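Long-range contacts in designed CISK-PX domain (Synthetic construct, PDB 4OXW), which is a computationally designed version of the CISK PX domain, a fold whose natural relatives bind membrane phosphoinositides, and probably offers a similar phosphate-binding pocket: residues A[25-30]-A[42-48]; A[12-17]-A[81-85]; A[63-67]-A[87-91]; A[47-51]-A[106-110]. All coordinates share one frame; numbering follows the deposited sequence.

Contact 1: A[25-30]-A[42-48]. With SO4 (sulfate ion), chain B; SO4 (sulfate ion), chain C.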
loop_
_atom_site.group_PDB
_atom_site.type_symbol
_atom_site.label_atom_id
_atom_site.label_comp_id
_atom_site.label_asym_id
_atom_site.label_seq_id
_atom_site.Cartn_x
_atom_site.Cartn_y
_atom_site.Cartn_z
ATOM N N HIS A 25 -2.725 14.070 6.351
ATOM C CA HIS A 25 -2.867 12.842 5.551
ATOM C C HIS A 25 -1.814 11.861 6.063
ATOM O O HIS A 25 -0.777 12.270 6.610
ATOM C CB HIS A 25 -2.691 13.100 4.039
ATOM C CG HIS A 25 -3.798 13.917 3.439
ATOM N ND1 HIS A 25 -5.046 13.395 3.160
ATOM C CD2 HIS A 25 -3.853 15.229 3.092
ATOM C CE1 HIS A 25 -5.819 14.349 2.662
ATOM N NE2 HIS A 25 -5.122 15.472 2.618
ATOM N N VAL A 26 -2.088 10.567 5.900
ATOM C CA VAL A 26 -1.200 9.534 6.404
ATOM C C VAL A 26 -0.675 8.816 5.159
ATOM O O VAL A 26 -1.451 8.441 4.286
ATOM C CB VAL A 26 -1.951 8.531 7.264
ATOM C CG1 VAL A 26 -1.106 7.313 7.612
ATOM C CG2 VAL A 26 -2.471 9.175 8.546
ATOM N N MET A 27 0.631 8.692 5.108
ATOM C CA MET A 27 1.315 7.940 4.069
ATOM C C MET A 27 2.036 6.756 4.670
ATOM O O MET A 27 2.506 6.794 5.800
ATOM C CB MET A 27 2.291 8.828 3.341
ATOM C CG MET A 27 1.614 10.001 2.670
ATOM S SD MET A 27 2.110 10.133 0.954
ATOM C CE MET A 27 1.278 11.682 0.577
ATOM N N TYR A 28 2.099 5.677 3.899
ATOM C CA TYR A 28 2.698 4.423 4.322
ATOM C C TYR A 28 3.990 4.287 3.554
ATOM O O TYR A 28 3.996 4.477 2.346
ATOM C CB TYR A 28 1.744 3.201 4.060
ATOM C CG TYR A 28 0.474 3.352 4.893
ATOM C CD1 TYR A 28 0.415 2.877 6.197
ATOM C CD2 TYR A 28 -0.609 4.054 4.417
ATOM C CE1 TYR A 28 -0.688 3.080 7.004
ATOM C CE2 TYR A 28 -1.740 4.262 5.206
ATOM C CZ TYR A 28 -1.760 3.805 6.536
ATOM O OH TYR A 28 -2.868 3.997 7.389
ATOM N N LYS A 29 5.082 4.034 4.270
ATOM C CA LYS A 29 6.383 3.863 3.653
ATOM C C LYS A 29 6.559 2.403 3.238
ATOM O O LYS A 29 6.642 1.521 4.087
ATOM C CB LYS A 29 7.470 4.270 4.658
ATOM C CG LYS A 29 8.856 4.044 4.126
ATOM C CD LYS A 29 9.923 4.421 5.136
ATOM C CE LYS A 29 11.294 4.368 4.461
ATOM N NZ LYS A 29 12.406 4.643 5.435
ATOM N N ILE A 30 6.566 2.143 1.931
ATOM C CA ILE A 30 6.778 0.793 1.417
ATOM C C ILE A 30 8.284 0.633 1.061
ATOM O O ILE A 30 8.808 1.366 0.206
ATOM C CB ILE A 30 5.943 0.493 0.180
ATOM C CG1 ILE A 30 4.465 0.927 0.378
ATOM C CG2 ILE A 30 6.076 -0.990 -0.203
ATOM C CD1 ILE A 30 3.630 0.807 -0.875
ATOM N N TYR A 42 6.260 6.113 -0.986
ATOM C CA TYR A 42 5.267 6.467 -0.002
ATOM C C TYR A 42 3.912 6.495 -0.652
ATOM O O TYR A 42 3.747 7.151 -1.693
ATOM C CB TYR A 42 5.600 7.866 0.559
ATOM C CG TYR A 42 6.891 7.852 1.283
ATOM C CD1 TYR A 42 6.929 7.662 2.623
ATOM C CD2 TYR A 42 8.084 7.945 0.590
ATOM C CE1 TYR A 42 8.136 7.612 3.283
ATOM C CE2 TYR A 42 9.290 7.883 1.234
ATOM C CZ TYR A 42 9.302 7.725 2.595
ATOM O OH TYR A 42 10.499 7.659 3.275
ATOM N N ARG A 43 2.910 5.884 -0.025
ATOM C CA ARG A 43 1.576 5.773 -0.607
ATOM C C ARG A 43 0.499 5.942 0.424
ATOM O O ARG A 43 0.552 5.384 1.523
ATOM C CB ARG A 43 1.376 4.398 -1.297
ATOM C CG ARG A 43 2.388 4.164 -2.406
ATOM C CD ARG A 43 2.045 4.984 -3.668
ATOM N NE ARG A 43 3.020 4.693 -4.721
ATOM C CZ ARG A 43 3.931 5.515 -5.175
ATOM N NH1 ARG A 43 4.048 6.754 -4.699
ATOM N NH2 ARG A 43 4.769 5.113 -6.128
ATOM N N ARG A 44 -0.535 6.653 0.047
ATOM C CA ARG A 44 -1.733 6.793 0.891
ATOM C C ARG A 44 -2.679 5.631 0.719
ATOM O O ARG A 44 -2.629 4.925 -0.296
ATOM C CB ARG A 44 -2.514 8.104 0.478
ATOM C CG ARG A 44 -1.746 9.374 0.593
ATOM C CD ARG A 44 -2.486 10.481 -0.165
ATOM N NE ARG A 44 -3.814 10.669 0.406
ATOM C CZ ARG A 44 -4.842 11.188 -0.257
ATOM N NH1 ARG A 44 -4.696 11.589 -1.524
ATOM N NH2 ARG A 44 -6.015 11.334 0.347
ATOM N N TYR A 45 -3.594 5.440 1.661
ATOM C CA TYR A 45 -4.607 4.407 1.541
ATOM C C TYR A 45 -5.357 4.548 0.223
ATOM O O TYR A 45 -5.652 3.559 -0.453
ATOM C CB TYR A 45 -5.651 4.447 2.680
ATOM C CG TYR A 45 -6.754 3.441 2.493
ATOM C CD1 TYR A 45 -6.588 2.102 2.850
ATOM C CD2 TYR A 45 -8.001 3.810 1.960
ATOM C CE1 TYR A 45 -7.600 1.172 2.671
ATOM C CE2 TYR A 45 -8.987 2.881 1.771
ATOM C CZ TYR A 45 -8.799 1.564 2.101
ATOM O OH TYR A 45 -9.798 0.635 1.930
ATOM N N SER A 46 -5.663 5.781 -0.163
ATOM C CA SER A 46 -6.422 6.007 -1.417
ATOM C C SER A 46 -5.632 5.571 -2.632
ATOM O O SER A 46 -6.229 5.202 -3.645
ATOM C CB SER A 46 -6.839 7.465 -1.558
ATOM O OG SER A 46 -5.740 8.341 -1.540
ATOM N N ASP A 47 -4.294 5.622 -2.563
ATOM C CA ASP A 47 -3.467 5.055 -3.658
ATOM C C ASP A 47 -3.643 3.535 -3.755
ATOM O O ASP A 47 -3.809 2.961 -4.858
ATOM C CB ASP A 47 -2.017 5.392 -3.520
ATOM C CG ASP A 47 -1.742 6.893 -3.489
ATOM O OD1 ASP A 47 -2.369 7.612 -4.277
ATOM O OD2 ASP A 47 -0.807 7.274 -2.768
ATOM N N PHE A 48 -3.572 2.853 -2.628
ATOM C CA PHE A 48 -3.832 1.426 -2.564
ATOM C C PHE A 48 -5.228 1.077 -3.051
ATOM O O PHE A 48 -5.417 0.095 -3.750
ATOM C CB PHE A 48 -3.734 0.854 -1.163
ATOM C CG PHE A 48 -2.344 0.705 -0.617
ATOM C CD1 PHE A 48 -1.692 -0.533 -0.693
ATOM C CD2 PHE A 48 -1.710 1.736 0.049
ATOM C CE1 PHE A 48 -0.435 -0.684 -0.129
ATOM C CE2 PHE A 48 -0.440 1.585 0.611
ATOM C CZ PHE A 48 0.192 0.355 0.529
HETATM S S SO4 B . -6.422 8.704 2.571
HETATM O O1 SO4 B . -6.087 8.147 3.928
HETATM O O2 SO4 B . -6.165 10.168 2.757
HETATM O O3 SO4 B . -5.772 8.108 1.382
HETATM O O4 SO4 B . -7.842 8.392 2.360
HETATM S S SO4 C . -8.368 12.782 -2.609
HETATM O O1 SO4 C . -8.405 12.628 -1.134
HETATM O O2 SO4 C . -8.561 14.211 -2.980
HETATM O O3 SO4 C . -7.048 12.347 -3.156
HETATM O O4 SO4 C . -9.439 11.960 -3.221
HETATM O O HOH W 1 -3.748 7.102 4.072
#

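Contact 2: A[12-17]-A[81-85]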
loop_
_atom_site.group_PDB
_atom_site.type_symbol
_atom_site.label_atom_id
_atom_site.label_comp_id
_atom_site.label_asym_id
_atom_site.label_seq_id
_atom_site.Cartn_x
_atom_site.Cartn_y
_atom_site.Cartn_z
ATOM N N ILE A 12 6.151 -2.723 4.941
ATOM C CA ILE A 12 5.712 -1.398 5.327
ATOM C C ILE A 12 6.072 -1.160 6.791
ATOM O O ILE A 12 5.289 -1.473 7.718
ATOM C CB ILE A 12 4.182 -1.187 5.099
ATOM C CG1 ILE A 12 3.813 -1.552 3.670
ATOM C CG2 ILE A 12 3.825 0.270 5.388
ATOM C CD1 ILE A 12 2.334 -1.370 3.361
ATOM N N PRO A 13 7.299 -0.652 7.014
ATOM C CA PRO A 13 7.802 -0.510 8.387
ATOM C C PRO A 13 7.069 0.553 9.190
ATOM O O PRO A 13 6.891 0.404 10.412
ATOM C CB PRO A 13 9.272 -0.126 8.169
ATOM C CG PRO A 13 9.361 0.365 6.761
ATOM C CD PRO A 13 8.359 -0.465 6.019
ATOM N N ASP A 14 6.625 1.610 8.518
ATOM C CA ASP A 14 6.027 2.746 9.208
ATOM C C ASP A 14 4.998 3.461 8.387
ATOM O O ASP A 14 5.006 3.363 7.149
ATOM C CB ASP A 14 7.080 3.804 9.501
ATOM C CG ASP A 14 8.285 3.256 10.176
ATOM O OD1 ASP A 14 8.199 2.989 11.394
ATOM O OD2 ASP A 14 9.312 3.113 9.482
ATOM N N PHE A 15 4.144 4.208 9.088
ATOM C CA PHE A 15 3.341 5.269 8.502
ATOM C C PHE A 15 3.874 6.631 8.988
ATOM O O PHE A 15 4.623 6.722 9.991
ATOM C CB PHE A 15 1.864 5.083 8.824
ATOM C CG PHE A 15 1.524 5.210 10.249
ATOM C CD1 PHE A 15 1.479 6.442 10.850
ATOM C CD2 PHE A 15 1.268 4.093 11.015
ATOM C CE1 PHE A 15 1.175 6.553 12.207
ATOM C CE2 PHE A 15 0.942 4.200 12.343
ATOM C CZ PHE A 15 0.919 5.428 12.949
ATOM N N GLU A 16 3.537 7.674 8.252
ATOM C CA GLU A 16 4.016 9.019 8.543
ATOM C C GLU A 16 2.885 9.983 8.246
ATOM O O GLU A 16 2.119 9.790 7.299
ATOM C CB GLU A 16 5.200 9.359 7.645
ATOM C CG GLU A 16 6.422 8.512 7.956
ATOM C CD GLU A 16 7.593 8.756 7.038
ATOM O OE1 GLU A 16 7.543 9.723 6.244
ATOM O OE2 GLU A 16 8.563 7.965 7.129
ATOM N N LYS A 17 2.777 11.044 9.031
ATOM C CA LYS A 17 1.752 12.056 8.768
ATOM C C LYS A 17 2.397 13.279 8.187
ATOM O O LYS A 17 3.298 13.841 8.789
ATOM C CB LYS A 17 0.999 12.413 10.036
ATOM C CG LYS A 17 0.645 11.206 10.888
ATOM C CD LYS A 17 -0.535 11.493 11.808
ATOM C CE LYS A 17 -0.663 10.441 12.900
ATOM N NZ LYS A 17 -1.947 10.523 13.657
ATOM N N LEU A 81 -4.450 3.060 12.758
ATOM C CA LEU A 81 -3.355 3.165 11.765
ATOM C C LEU A 81 -2.361 2.005 11.855
ATOM O O LEU A 81 -1.907 1.499 10.825
ATOM C CB LEU A 81 -2.644 4.514 11.849
ATOM C CG LEU A 81 -3.432 5.800 11.606
ATOM C CD1 LEU A 81 -2.660 7.084 11.799
ATOM C CD2 LEU A 81 -4.113 5.747 10.234
ATOM N N GLU A 82 -2.011 1.525 13.059
ATOM C CA GLU A 82 -1.141 0.382 13.116
ATOM C C GLU A 82 -1.735 -0.874 12.474
ATOM O O GLU A 82 -1.032 -1.623 11.806
ATOM C CB GLU A 82 -0.763 0.020 14.555
ATOM C CG GLU A 82 0.067 1.047 15.285
ATOM C CD GLU A 82 1.454 1.286 14.715
ATOM O OE1 GLU A 82 1.960 0.474 13.912
ATOM O OE2 GLU A 82 1.996 2.364 15.033
ATOM N N LYS A 83 -3.038 -1.108 12.694
ATOM C CA LYS A 83 -3.735 -2.256 12.110
ATOM C C LYS A 83 -3.886 -2.103 10.607
ATOM O O LYS A 83 -3.697 -3.090 9.887
ATOM C CB LYS A 83 -5.120 -2.431 12.724
ATOM C CG LYS A 83 -5.873 -3.613 12.109
ATOM C CD LYS A 83 -7.329 -3.707 12.589
ATOM C CE LYS A 83 -8.056 -4.892 11.964
ATOM N NZ LYS A 83 -9.407 -5.079 12.580
ATOM N N ARG A 84 -4.200 -0.897 10.135
ATOM C CA ARG A 84 -4.257 -0.650 8.681
ATOM C C ARG A 84 -2.862 -0.873 8.034
ATOM O O ARG A 84 -2.770 -1.491 6.997
ATOM C CB ARG A 84 -4.747 0.753 8.387
ATOM C CG ARG A 84 -4.752 1.111 6.925
ATOM C CD ARG A 84 -5.453 2.418 6.645
ATOM N NE ARG A 84 -6.891 2.262 6.412
ATOM C CZ ARG A 84 -7.696 3.258 6.049
ATOM N NH1 ARG A 84 -7.235 4.472 5.909
ATOM N NH2 ARG A 84 -8.978 3.029 5.753
ATOM N N LYS A 85 -1.816 -0.364 8.663
ATOM C CA LYS A 85 -0.442 -0.577 8.174
ATOM C C LYS A 85 -0.194 -2.068 7.970
ATOM O O LYS A 85 0.313 -2.519 6.899
ATOM C CB LYS A 85 0.572 0.006 9.152
ATOM C CG LYS A 85 1.993 -0.213 8.636
ATOM C CD LYS A 85 3.032 0.455 9.535
ATOM C CE LYS A 85 2.932 -0.184 10.911
ATOM N NZ LYS A 85 4.066 0.242 11.779
#

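Contact 3: A[63-67]-A[87-91]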
loop_
_atom_site.group_PDB
_atom_site.type_symbol
_atom_site.label_atom_id
_atom_site.label_comp_id
_atom_site.label_asym_id
_atom_site.label_seq_id
_atom_site.Cartn_x
_atom_site.Cartn_y
_atom_site.Cartn_z
ATOM N N VAL A 63 -6.484 -11.017 -7.045
ATOM C CA VAL A 63 -6.304 -9.879 -6.122
ATOM C C VAL A 63 -6.835 -10.262 -4.748
ATOM O O VAL A 63 -7.984 -10.719 -4.617
ATOM C CB VAL A 63 -6.978 -8.602 -6.645
ATOM C CG1 VAL A 63 -6.786 -7.447 -5.667
ATOM C CG2 VAL A 63 -6.406 -8.174 -7.988
ATOM N N PRO A 64 -6.013 -10.079 -3.709
ATOM C CA PRO A 64 -6.435 -10.331 -2.344
ATOM C C PRO A 64 -7.416 -9.271 -1.823
ATOM O O PRO A 64 -7.621 -8.235 -2.451
ATOM C CB PRO A 64 -5.132 -10.263 -1.551
ATOM C CG PRO A 64 -4.204 -9.475 -2.357
ATOM C CD PRO A 64 -4.611 -9.637 -3.789
ATOM N N GLU A 65 -7.969 -9.546 -0.659
ATOM C CA GLU A 65 -8.811 -8.619 0.050
ATOM C C GLU A 65 -8.036 -7.358 0.501
ATOM O O GLU A 65 -7.006 -7.458 1.142
ATOM C CB GLU A 65 -9.369 -9.342 1.275
ATOM C CG GLU A 65 -10.369 -8.504 2.042
ATOM C CD GLU A 65 -10.738 -9.107 3.391
ATOM O OE1 GLU A 65 -10.098 -10.113 3.804
ATOM O OE2 GLU A 65 -11.673 -8.559 4.028
ATOM N N LEU A 66 -8.549 -6.183 0.162
ATOM C CA LEU A 66 -7.938 -4.934 0.573
ATOM C C LEU A 66 -8.488 -4.581 1.956
ATOM O O LEU A 66 -9.673 -4.715 2.173
ATOM C CB LEU A 66 -8.354 -3.808 -0.391
ATOM C CG LEU A 66 -7.690 -2.438 -0.118
ATOM C CD1 LEU A 66 -6.230 -2.365 -0.512
ATOM C CD2 LEU A 66 -8.430 -1.334 -0.827
ATOM N N PRO A 67 -7.653 -4.041 2.845
ATOM C CA PRO A 67 -8.177 -3.504 4.125
ATOM C C PRO A 67 -9.284 -2.480 3.898
ATOM O O PRO A 67 -9.269 -1.724 2.925
ATOM C CB PRO A 67 -6.935 -2.863 4.768
ATOM C CG PRO A 67 -5.825 -3.635 4.200
ATOM C CD PRO A 67 -6.188 -3.975 2.791
ATOM N N GLY A 87 -2.309 -4.538 7.656
ATOM C CA GLY A 87 -3.158 -5.097 6.591
ATOM C C GLY A 87 -2.710 -4.717 5.217
ATOM O O GLY A 87 -2.765 -5.539 4.275
ATOM N N LEU A 88 -2.289 -3.462 5.051
ATOM C CA LEU A 88 -1.786 -3.001 3.744
ATOM C C LEU A 88 -0.478 -3.699 3.401
ATOM O O LEU A 88 -0.216 -3.997 2.250
ATOM C CB LEU A 88 -1.550 -1.494 3.767
ATOM C CG LEU A 88 -2.821 -0.635 3.804
ATOM C CD1 LEU A 88 -2.481 0.833 3.924
ATOM C CD2 LEU A 88 -3.663 -0.827 2.537
ATOM N N GLU A 89 0.324 -3.998 4.418
ATOM C CA GLU A 89 1.561 -4.775 4.218
ATOM C C GLU A 89 1.265 -6.200 3.705
ATOM O O GLU A 89 1.845 -6.655 2.719
ATOM C CB GLU A 89 2.406 -4.827 5.496
ATOM C CG GLU A 89 3.663 -5.667 5.349
ATOM C CD GLU A 89 4.506 -5.647 6.613
ATOM O OE1 GLU A 89 4.058 -6.278 7.588
ATOM O OE2 GLU A 89 5.579 -4.990 6.636
ATOM N N LYS A 90 0.338 -6.883 4.348
ATOM C CA LYS A 90 -0.068 -8.241 3.909
ATOM C C LYS A 90 -0.629 -8.159 2.499
ATOM O O LYS A 90 -0.327 -8.995 1.623
ATOM C CB LYS A 90 -1.110 -8.815 4.891
ATOM C CG LYS A 90 -1.663 -10.153 4.438
ATOM C CD LYS A 90 -2.443 -10.799 5.581
ATOM C CE LYS A 90 -3.345 -11.930 5.088
ATOM N NZ LYS A 90 -4.243 -12.469 6.162
ATOM N N TYR A 91 -1.426 -7.120 2.225
ATOM C CA TYR A 91 -2.005 -6.938 0.881
ATOM C C TYR A 91 -0.939 -6.839 -0.223
ATOM O O TYR A 91 -0.942 -7.604 -1.200
ATOM C CB TYR A 91 -2.853 -5.685 0.853
ATOM C CG TYR A 91 -3.492 -5.393 -0.491
ATOM C CD1 TYR A 91 -4.690 -6.009 -0.852
ATOM C CD2 TYR A 91 -2.928 -4.475 -1.371
ATOM C CE1 TYR A 91 -5.269 -5.768 -2.093
ATOM C CE2 TYR A 91 -3.504 -4.198 -2.598
ATOM C CZ TYR A 91 -4.661 -4.860 -2.969
ATOM O OH TYR A 91 -5.202 -4.578 -4.195
#

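Contact 4: A[47-51]-A[106-110]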
loop_
_atom_site.group_PDB
_atom_site.type_symbol
_atom_site.label_atom_id
_atom_site.label_comp_id
_atom_site.label_asym_id
_atom_site.label_seq_id
_atom_site.Cartn_x
_atom_site.Cartn_y
_atom_site.Cartn_z
ATOM N N ASP A 47 -4.294 5.622 -2.563
ATOM C CA ASP A 47 -3.467 5.055 -3.658
ATOM C C ASP A 47 -3.643 3.535 -3.755
ATOM O O ASP A 47 -3.809 2.961 -4.858
ATOM C CB ASP A 47 -2.017 5.392 -3.520
ATOM C CG ASP A 47 -1.742 6.893 -3.489
ATOM O OD1 ASP A 47 -2.369 7.612 -4.277
ATOM O OD2 ASP A 47 -0.807 7.274 -2.768
ATOM N N PHE A 48 -3.572 2.853 -2.628
ATOM C CA PHE A 48 -3.832 1.426 -2.564
ATOM C C PHE A 48 -5.228 1.077 -3.051
ATOM O O PHE A 48 -5.417 0.095 -3.750
ATOM C CB PHE A 48 -3.734 0.854 -1.163
ATOM C CG PHE A 48 -2.344 0.705 -0.617
ATOM C CD1 PHE A 48 -1.692 -0.533 -0.693
ATOM C CD2 PHE A 48 -1.710 1.736 0.049
ATOM C CE1 PHE A 48 -0.435 -0.684 -0.129
ATOM C CE2 PHE A 48 -0.440 1.585 0.611
ATOM C CZ PHE A 48 0.192 0.355 0.529
ATOM N N TYR A 49 -6.217 1.905 -2.710
ATOM C CA TYR A 49 -7.600 1.653 -3.099
ATOM C C TYR A 49 -7.782 1.753 -4.626
ATOM O O TYR A 49 -8.429 0.893 -5.218
ATOM C CB TYR A 49 -8.497 2.659 -2.392
ATOM C CG TYR A 49 -9.976 2.412 -2.586
ATOM C CD1 TYR A 49 -10.686 1.598 -1.715
ATOM C CD2 TYR A 49 -10.642 3.032 -3.613
ATOM C CE1 TYR A 49 -12.034 1.364 -1.904
ATOM C CE2 TYR A 49 -11.988 2.828 -3.796
ATOM C CZ TYR A 49 -12.671 1.999 -2.946
ATOM O OH TYR A 49 -14.022 1.828 -3.155
ATOM N N TRP A 50 -7.188 2.775 -5.233
ATOM C CA TRP A 50 -7.204 2.935 -6.686
ATOM C C TRP A 50 -6.505 1.742 -7.367
ATOM O O TRP A 50 -7.073 1.166 -8.318
ATOM C CB TRP A 50 -6.564 4.258 -7.115
ATOM C CG TRP A 50 -6.873 4.640 -8.557
ATOM C CD1 TRP A 50 -7.947 5.355 -9.008
ATOM C CD2 TRP A 50 -6.098 4.314 -9.701
ATOM N NE1 TRP A 50 -7.887 5.481 -10.385
ATOM C CE2 TRP A 50 -6.754 4.868 -10.834
ATOM C CE3 TRP A 50 -4.920 3.604 -9.890
ATOM C CZ2 TRP A 50 -6.265 4.720 -12.117
ATOM C CZ3 TRP A 50 -4.423 3.477 -11.157
ATOM C CH2 TRP A 50 -5.101 4.028 -12.264
ATOM N N LEU A 51 -5.313 1.365 -6.879
ATOM C CA LEU A 51 -4.582 0.218 -7.422
ATOM C C LEU A 51 -5.492 -1.021 -7.380
ATOM O O LEU A 51 -5.631 -1.771 -8.361
ATOM C CB LEU A 51 -3.323 -0.049 -6.600
ATOM C CG LEU A 51 -2.635 -1.347 -6.981
ATOM C CD1 LEU A 51 -2.030 -1.205 -8.374
ATOM C CD2 LEU A 51 -1.573 -1.669 -5.955
ATOM N N LEU A 106 0.731 -1.496 -13.569
ATOM C CA LEU A 106 0.141 -0.737 -12.442
ATOM C C LEU A 106 0.954 -0.954 -11.211
ATOM O O LEU A 106 1.211 -0.027 -10.449
ATOM C CB LEU A 106 -1.297 -1.163 -12.175
ATOM C CG LEU A 106 -2.286 -0.736 -13.239
ATOM C CD1 LEU A 106 -3.576 -1.514 -13.084
ATOM C CD2 LEU A 106 -2.508 0.753 -13.162
ATOM N N VAL A 107 1.326 -2.199 -10.972
ATOM C CA VAL A 107 2.054 -2.527 -9.777
ATOM C C VAL A 107 3.467 -2.008 -9.864
ATOM O O VAL A 107 4.003 -1.483 -8.900
ATOM C CB VAL A 107 2.029 -4.040 -9.553
ATOM C CG1 VAL A 107 2.920 -4.405 -8.362
ATOM C CG2 VAL A 107 0.578 -4.484 -9.332
ATOM N N VAL A 108 4.110 -2.156 -11.028
ATOM C CA VAL A 108 5.449 -1.638 -11.200
ATOM C C VAL A 108 5.488 -0.133 -10.901
ATOM O O VAL A 108 6.364 0.338 -10.170
ATOM C CB VAL A 108 5.960 -1.932 -12.634
ATOM C CG1 VAL A 108 7.248 -1.191 -12.932
ATOM C CG2 VAL A 108 6.172 -3.439 -12.778
ATOM N N SER A 109 4.503 0.581 -11.405
ATOM C CA SER A 109 4.401 2.010 -11.148
ATOM C C SER A 109 4.164 2.281 -9.633
ATOM O O SER A 109 4.883 3.123 -8.993
ATOM C CB SER A 109 3.290 2.614 -11.992
ATOM O OG SER A 109 3.072 3.989 -11.631
ATOM N N PHE A 110 3.221 1.531 -9.066
ATOM C CA PHE A 110 2.859 1.687 -7.641
ATOM C C PHE A 110 4.091 1.576 -6.781
ATOM O O PHE A 110 4.277 2.323 -5.815
ATOM C CB PHE A 110 1.808 0.673 -7.240
ATOM C CG PHE A 110 1.290 0.869 -5.840
ATOM C CD1 PHE A 110 0.318 1.818 -5.589
ATOM C CD2 PHE A 110 1.748 0.064 -4.791
ATOM C CE1 PHE A 110 -0.179 1.992 -4.319
ATOM C CE2 PHE A 110 1.219 0.203 -3.518
ATOM C CZ PHE A 110 0.249 1.174 -3.293
#

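Contact 1: A[25-30]-A[42-48]
His25 and Arg44 meet around one oxygen, O2 of the sulfate ion in chain B. Arg44 NH2 gives the sound bond, 2.7 Å to this O2, which lies at the edge of the guanidinium and in its plane. Arg44 NE and His25 ND1 add weak bonds to the same oxygen. The imidazole and guanidinium planes are turned 65° apart. O3 of this sulfate takes the backbone N of Ser46 at 2.8 Å. A water joins its O1 to Val26 O and Tyr45 N. A bend at chi3 (60°) swings the Arg44 guanidinium back so that Ser46 OG sits over the centre of one face. Arg44 NH1 and NH2 also hold O3 and O1 of the sulfate in chain C. Arg44 is the N-cap of helix 45-58, and its own N bonds Asp47 OD2 at 2.9 Å.

Behind the anion the hairpin strands pair. Tyr28 N to Arg43 O is 2.9 Å and Arg43 N to Tyr28 O is 3.0 Å, an antiparallel hydrogen-bonded pair. The extended Lys29 chain runs alongside the Tyr42 ring, and Met27 CE packs on Arg44 CG at 3.8 Å. Arg43 NH2 hydrogen-bonds Phe110 O of helix 105-112.

Both sulfates probably come from the crystallisation liquor. Basic groups and a helix N-terminus around one anion are consistent with the phosphoinositide headgroup site of PX domains, where an arginine of the Arg-Arg-Tyr motif, here probably matched by Arg44, binds a phosphate.

Contact 2: A[12-17]-A[81-85]
Strand-on-helix packing joins Phe15 and Ile12 of edge strand 9-18 to Leu81 and Lys85 of helix 78-96. Leu81 CB sits over one face of the Phe15 ring, 4.0 Å from its centroid and offset toward the rim, a CH-pi contact. Phe15 CG lies between the backbone N and the carbonyl carbon (chi1 66°), which brings the ring against the helix. Lys85 closes the other end. Its CG touches Ile12 CG2 at 3.8 Å, then the chain bends at chi3 (62°). Lys85 NZ donates to Pro13 O at 3.1 Å, from above the carbonyl plane. It also forms a salt bridge with Glu82 OE1 at 3.0 Å, on the syn lone pair. A methionine in place of Lys85 would probably leave Pro13 O and the Glu82 carboxylate without this shared donor. Lys17 NZ turns to Ala75 O. Tyr28 of the central strand packs on both Phe15 and Leu81, and Glu89 further along the helix bonds Ile12 N.

Contact 3: A[63-67]-A[87-91]
Tyr91 of helix 78-96 lays its ring against the proline-rich loop of the PX fold, here a Pro-x-x-Pro stretch from Pro64 to Pro67. Leu66 comes over one face of the ring. Its CD1 stands 3.7 Å from the centroid and 5° off the normal, almost exactly over the centre. Leu66 CG is anti to the backbone N (chi1 -176°), and chi2 near 73° turns CD1 onto the ring. The loop backbone meets the ring at its edge, near its plane. Pro64 O lies 3.4 Å from Tyr91 CE1, and Glu65 O lies 3.4 Å from Tyr91 CD1. These oxygens face the polarised C-H edge and not the ring face. The Pro64 side chain crosses Tyr91 at about a right angle, with Pro64 CG 3.8 Å from Tyr91 CD1. Val63 CG1 touches the hydroxyl end at 3.6 Å from Tyr91 OH. That hydroxyl is hydrogen-bonded to His52 ND1 of helix 45-58, which ties the tip of the ring to a second helix.

No hydrogen bond crosses between the two segments, so shape and apolar contact do the work. Pro67 reaches the helix where Gly87 has no side chain. A beta carbon there would probably crowd Pro67 CG. The bare backbone lets Pro67 CG come to 3.5 Å from Gly87 C. The same Pro67 CG lies 3.9 Å from Leu88 CD2, whose side chain it crosses obliquely.

Contact 4: A[47-51]-A[106-110]
Phe110 fills the space between segments of two PX-fold helices, 45-58 and 105-112, that run nearly antiparallel (167°). The segment axes are 11.3 Å apart. From CB the Phe110 side chain leaves with CG anti to the backbone N (chi1 -174°), aimed at the other helix. Phe110 CG lies 3.8 Å from Leu51 CD2. This methyl sits over the centre of one ring face and also touches Phe110 CD1 and CD2, a CH-pi contact. Phe110 CE1 meets Asp47 O and Asp47 CB, the latter at 3.9 Å. CE2 approaches Phe48 CE1. At the tip, Phe110 CZ points into the centre of the Phe48 ring, 3.7 Å from Phe48 CD1. The Phe48 and Phe110 rings form a T-shaped pair, with centroids 4.9 Å apart and planes at 72°. Were Phe48 cut back to an alanine, the Phe110 edge would probably lose the aromatic face it points at, with a gap at its tip. Beside this core, Leu51 CD1 touches Leu106 CB at 3.9 Å. Toward the surface, Trp50 CZ3 lies 3.9 Å from Leu106 CD2.

Overall arrangement
The four contacts surround one small core. Contacts 1 and 2 share the antiparallel sheet, and their centres lie about 9 Å apart. Contact 1 joins strands 25-34 and 37-44, and contact 2 sets helix 78-96 on neighbouring strand 9-18. Contact 3 uses the same helix further along. Contact 4 shares Asp47 and Phe48 with contact 1 and brings in helix 105-112. Contacts 2 and 4 lie on opposite sides of the chain's centre, with centres about 17 Å apart. Along the chain, contact 1 closes before contact 3 opens, and contact 2 crosses both 3 and 4. Phe48 and Leu88 touch where contacts 1, 3 and 4 converge. The sulfates sit at contact 1, while the other three contacts join helices, loop and sheet.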